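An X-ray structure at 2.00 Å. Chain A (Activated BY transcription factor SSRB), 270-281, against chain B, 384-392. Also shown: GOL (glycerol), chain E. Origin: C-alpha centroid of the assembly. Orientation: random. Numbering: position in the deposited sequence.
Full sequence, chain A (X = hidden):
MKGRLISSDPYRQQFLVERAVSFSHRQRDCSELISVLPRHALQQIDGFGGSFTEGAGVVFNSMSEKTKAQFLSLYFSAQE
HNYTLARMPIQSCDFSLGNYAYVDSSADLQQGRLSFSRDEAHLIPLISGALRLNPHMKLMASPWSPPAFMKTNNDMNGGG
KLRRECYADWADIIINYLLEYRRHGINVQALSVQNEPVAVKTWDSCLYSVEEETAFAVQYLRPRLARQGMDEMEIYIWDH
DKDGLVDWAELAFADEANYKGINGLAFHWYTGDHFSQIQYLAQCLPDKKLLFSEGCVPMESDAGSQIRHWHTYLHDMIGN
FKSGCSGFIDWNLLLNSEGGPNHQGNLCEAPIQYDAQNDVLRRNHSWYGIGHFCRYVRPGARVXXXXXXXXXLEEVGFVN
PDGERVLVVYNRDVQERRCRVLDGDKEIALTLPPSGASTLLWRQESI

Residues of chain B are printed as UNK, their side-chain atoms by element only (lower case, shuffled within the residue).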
# COMPACT_ATOMS: atom_id res chain seq x y z
N TYR A 270 -16.85 5.63 -4.70
CA TYR A 270 -17.30 5.75 -6.08
C TYR A 270 -16.31 6.14 -7.18
O TYR A 270 -16.66 6.03 -8.36
CB TYR A 270 -18.54 6.65 -6.12
CG TYR A 270 -19.65 6.13 -5.23
CD1 TYR A 270 -20.06 6.83 -4.09
CD2 TYR A 270 -20.28 4.91 -5.49
CE1 TYR A 270 -21.05 6.34 -3.24
CE2 TYR A 270 -21.27 4.40 -4.65
CZ TYR A 270 -21.65 5.12 -3.53
OH TYR A 270 -22.63 4.62 -2.70
N THR A 271 -15.10 6.57 -6.83
CA THR A 271 -14.12 6.90 -7.86
C THR A 271 -12.91 5.96 -7.83
O THR A 271 -11.88 6.22 -8.45
CB THR A 271 -13.61 8.36 -7.75
OG1 THR A 271 -13.03 8.58 -6.46
CG2 THR A 271 -14.77 9.34 -7.97
N GLY A 272 -13.03 4.85 -7.10
CA GLY A 272 -11.93 3.90 -7.06
C GLY A 272 -11.18 3.79 -5.75
O GLY A 272 -11.59 4.35 -4.72
N ASP A 273 -10.06 3.08 -5.80
CA ASP A 273 -9.22 2.81 -4.64
C ASP A 273 -8.63 4.02 -3.92
O ASP A 273 -9.04 4.34 -2.80
CB ASP A 273 -8.06 1.87 -5.04
CG ASP A 273 -8.54 0.55 -5.63
OD1 ASP A 273 -9.77 0.28 -5.60
OD2 ASP A 273 -7.69 -0.23 -6.11
N HIS A 274 -7.66 4.67 -4.54
CA HIS A 274 -6.99 5.84 -3.96
C HIS A 274 -6.59 5.61 -2.51
O HIS A 274 -6.67 6.52 -1.68
CB HIS A 274 -7.91 7.06 -4.07
CG HIS A 274 -8.13 7.52 -5.48
ND1 HIS A 274 -7.11 8.02 -6.26
CD2 HIS A 274 -9.24 7.52 -6.25
CE1 HIS A 274 -7.59 8.30 -7.46
NE2 HIS A 274 -8.87 8.01 -7.48
N PHE A 275 -6.15 4.39 -2.20
CA PHE A 275 -5.76 4.05 -0.83
C PHE A 275 -4.65 4.93 -0.27
O PHE A 275 -4.62 5.21 0.93
CB PHE A 275 -5.34 2.57 -0.75
CG PHE A 275 -6.40 1.60 -1.22
CD1 PHE A 275 -7.69 1.65 -0.71
CD2 PHE A 275 -6.09 0.62 -2.17
CE1 PHE A 275 -8.67 0.75 -1.14
CE2 PHE A 275 -7.06 -0.29 -2.60
CZ PHE A 275 -8.36 -0.23 -2.09
N SER A 276 -3.73 5.37 -1.13
CA SER A 276 -2.62 6.20 -0.68
C SER A 276 -3.04 7.49 0.01
O SER A 276 -2.33 7.99 0.88
CB SER A 276 -1.70 6.54 -1.87
OG SER A 276 -0.97 5.40 -2.29
N GLN A 277 -4.20 8.04 -0.36
CA GLN A 277 -4.65 9.28 0.26
C GLN A 277 -5.13 9.03 1.69
O GLN A 277 -5.00 9.90 2.55
CB GLN A 277 -5.75 9.94 -0.58
CG GLN A 277 -5.19 10.51 -1.88
CD GLN A 277 -6.11 11.50 -2.55
OE1 GLN A 277 -6.69 12.37 -1.89
NE2 GLN A 277 -6.24 11.40 -3.87
N ILE A 278 -5.66 7.84 1.95
CA ILE A 278 -6.09 7.50 3.30
C ILE A 278 -4.83 7.38 4.15
O ILE A 278 -4.74 7.95 5.24
CB ILE A 278 -6.82 6.15 3.35
CG1 ILE A 278 -8.06 6.17 2.45
CG2 ILE A 278 -7.24 5.85 4.79
CD1 ILE A 278 -8.75 4.83 2.38
N GLN A 279 -3.85 6.64 3.64
CA GLN A 279 -2.59 6.43 4.35
C GLN A 279 -1.84 7.72 4.67
O GLN A 279 -1.31 7.87 5.77
CB GLN A 279 -1.69 5.49 3.55
CG GLN A 279 -0.43 5.10 4.30
CD GLN A 279 0.10 3.76 3.87
OE1 GLN A 279 0.55 3.59 2.73
NE2 GLN A 279 0.04 2.78 4.77
N TYR A 280 -1.79 8.64 3.71
CA TYR A 280 -1.10 9.91 3.93
C TYR A 280 -1.76 10.67 5.09
O TYR A 280 -1.08 11.19 5.96
CB TYR A 280 -1.15 10.77 2.67
CG TYR A 280 -0.32 12.04 2.76
CD1 TYR A 280 1.07 11.99 2.78
CD2 TYR A 280 -0.93 13.29 2.85
CE1 TYR A 280 1.84 13.16 2.87
CE2 TYR A 280 -0.18 14.46 2.94
CZ TYR A 280 1.20 14.39 2.95
OH TYR A 280 1.95 15.54 3.04
N LEU A 281 -3.09 10.73 5.08
CA LEU A 281 -3.80 11.43 6.15
C LEU A 281 -3.67 10.71 7.48
O LEU A 281 -3.68 11.33 8.54
CB LEU A 281 -5.28 11.61 5.79
CG LEU A 281 -5.62 12.56 4.63
CD1 LEU A 281 -7.13 12.79 4.62
CD2 LEU A 281 -4.89 13.89 4.80
N UNK B 384 6.94 11.55 -4.59
CA UNK B 384 5.83 12.47 -4.34
C UNK B 384 4.58 11.69 -3.99
O UNK B 384 4.45 10.51 -4.34
s UNK B 384 4.30 13.79 -8.01
c UNK B 384 4.87 12.63 -6.73
c UNK B 384 5.39 13.40 -9.38
c UNK B 384 5.55 13.35 -5.56
N UNK B 385 3.65 12.33 -3.29
CA UNK B 385 2.40 11.67 -2.94
C UNK B 385 1.55 11.52 -4.21
O UNK B 385 1.46 12.44 -5.01
c UNK B 385 -0.50 13.02 -0.67
c UNK B 385 0.29 10.65 -0.92
c UNK B 385 1.62 12.51 -1.92
c UNK B 385 0.20 12.02 -1.58
N UNK B 386 0.95 10.35 -4.38
CA UNK B 386 0.09 10.09 -5.53
C UNK B 386 -0.82 8.92 -5.18
O UNK B 386 -0.54 8.17 -4.24
c UNK B 386 0.93 9.74 -6.77
o UNK B 386 1.60 8.50 -6.63
N UNK B 387 -1.91 8.77 -5.92
CA UNK B 387 -2.84 7.68 -5.69
C UNK B 387 -3.52 7.25 -6.98
O UNK B 387 -3.73 8.07 -7.89
o UNK B 387 -4.76 9.09 -5.11
c UNK B 387 -3.89 8.08 -4.64
N UNK B 388 -3.86 5.96 -7.07
CA UNK B 388 -4.50 5.40 -8.25
C UNK B 388 -5.91 4.89 -7.96
O UNK B 388 -6.17 4.30 -6.91
c UNK B 388 -3.65 4.26 -8.82
o UNK B 388 -4.31 3.63 -9.90
N UNK B 389 -6.81 5.10 -8.91
CA UNK B 389 -8.19 4.65 -8.77
C UNK B 389 -8.31 3.13 -8.85
O UNK B 389 -9.32 2.57 -8.46
c UNK B 389 -9.05 5.28 -9.88
o UNK B 389 -8.75 2.97 -15.09
c UNK B 389 -8.78 3.49 -13.81
c UNK B 389 -8.92 4.62 -11.24
c UNK B 389 -9.89 3.71 -11.68
c UNK B 389 -7.79 4.38 -13.39
c UNK B 389 -9.82 3.15 -12.96
c UNK B 389 -7.87 4.94 -12.10
N UNK B 390 -7.27 2.48 -9.37
CA UNK B 390 -7.28 1.03 -9.53
C UNK B 390 -5.84 0.55 -9.32
O UNK B 390 -4.97 0.86 -10.13
c UNK B 390 -7.97 -0.80 -11.16
o UNK B 390 -8.82 -1.15 -12.01
o UNK B 390 -7.29 -1.61 -10.49
c UNK B 390 -7.75 0.68 -10.95
N UNK B 391 -5.59 -0.20 -8.26
CA UNK B 391 -4.22 -0.61 -8.01
C UNK B 391 -3.62 -1.59 -9.02
O UNK B 391 -2.47 -2.00 -8.86
o UNK B 391 -4.80 -2.84 -5.13
n UNK B 391 -5.42 -2.96 -7.29
c UNK B 391 -4.03 -1.11 -6.57
c UNK B 391 -4.79 -2.38 -6.28
N UNK B 392 -4.39 -1.98 -10.04
CA UNK B 392 -3.83 -2.84 -11.08
C UNK B 392 -2.99 -1.90 -11.94
O UNK B 392 -2.11 -2.33 -12.70
c UNK B 392 -4.91 -3.51 -11.93
c UNK B 392 -5.63 -4.69 -11.26
c UNK B 392 -6.50 -5.40 -12.28
c UNK B 392 -4.61 -5.66 -10.67
C1 GOL E . -3.58 2.49 -4.62
O1 GOL E . -4.94 2.77 -4.75
C2 GOL E . -2.79 3.75 -4.26
O2 GOL E . -3.62 4.86 -3.99
C3 GOL E . -1.87 4.16 -5.42
O3 GOL E . -1.00 3.15 -5.79

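Position 384 of chain B carries an unbranched chain of two carbons, a sulfur and a final carbon. It is out of reach of the chain A stretch, and its thioether identifies Met B384, an apolar side chain suited to a buried place in the strand.

At position 385 four carbons fork at the second, and the CA-to-CB bond points toward chain A. One terminal methyl lies over the face of the Tyr A280 ring. This is Leu B385; its CD2 makes a CH-pi contact with the ring, 3.7 Å from the centroid, and comes 3.6 Å from Tyr A280 CD2, a place well suited to a compact, wholly apolar side chain.

Position 386 has one carbon and one oxygen, and its CA-to-CB bond points away from chain A. It is Ser B386, whose hydroxyl is hydrogen-bonded elsewhere in the structure; its backbone O faces the helix, 3.1 Å from Ser A276 CB.

Position 387 again has one carbon and one oxygen, but its CA-to-CB bond points toward chain A. The oxygen lies 2.8 Å from His A274 ND1, near the imidazole plane, and 3.0 Å from Gln A277 NE2. In Ser B387 the short hydroxyl accepts a hydrogen bond from the glutamine amide and shares another with the histidine, a pairing in which either partner could donate.

Position 388 has the same two atoms, its CA-to-CB bond pointing away. In Ser B388 the backbone O accepts from His A274 N at 2.8 Å, while the hydroxyl is hydrogen-bonded just outside the stretch.

Position 389 bears one carbon, then a six-carbon ring with one oxygen; CB lies 3.3 Å from Thr A271 O. This is Tyr B389. The end of its side chain leads away, its OH hydrogen-bonded elsewhere in the structure. Its backbone O accepts from Asp A273 N at 2.8 Å and lies 3.2 Å from Gly A272 CA, where a CB would clash with that oxygen.

Position 390 has two carbons, the second carrying two oxygens, and its CA-to-CB bond points away. The carboxylate of Asp B390 serves its own chain, OD1 accepting from the backbone N of position 392 at 3.0 Å; OD2 is satisfied elsewhere in the structure.

Position 391 has two carbons, the second bearing one oxygen and one nitrogen; its backbone N donates to Asp A273 OD2 at 3.0 Å. This is Asn B391, though a backbone bond does not itself call for asparagine.

Position 392 has four carbons forked at the second: Leu B392. No contact with this stretch explains the leucine.

The contact is polar along the loop and apolar where Leu B385 meets Tyr A280. Backbone carbonyls receive successive amides of Asp A273 and His A274, and Ser B387 gathers two side chains. Glycerol helps bridge the chains: its O2 accepts from Ser A276 N (2.9 Å) and Ser B388 N (3.3 Å).

Chain B, residues 384-392: MLSSSYDNL
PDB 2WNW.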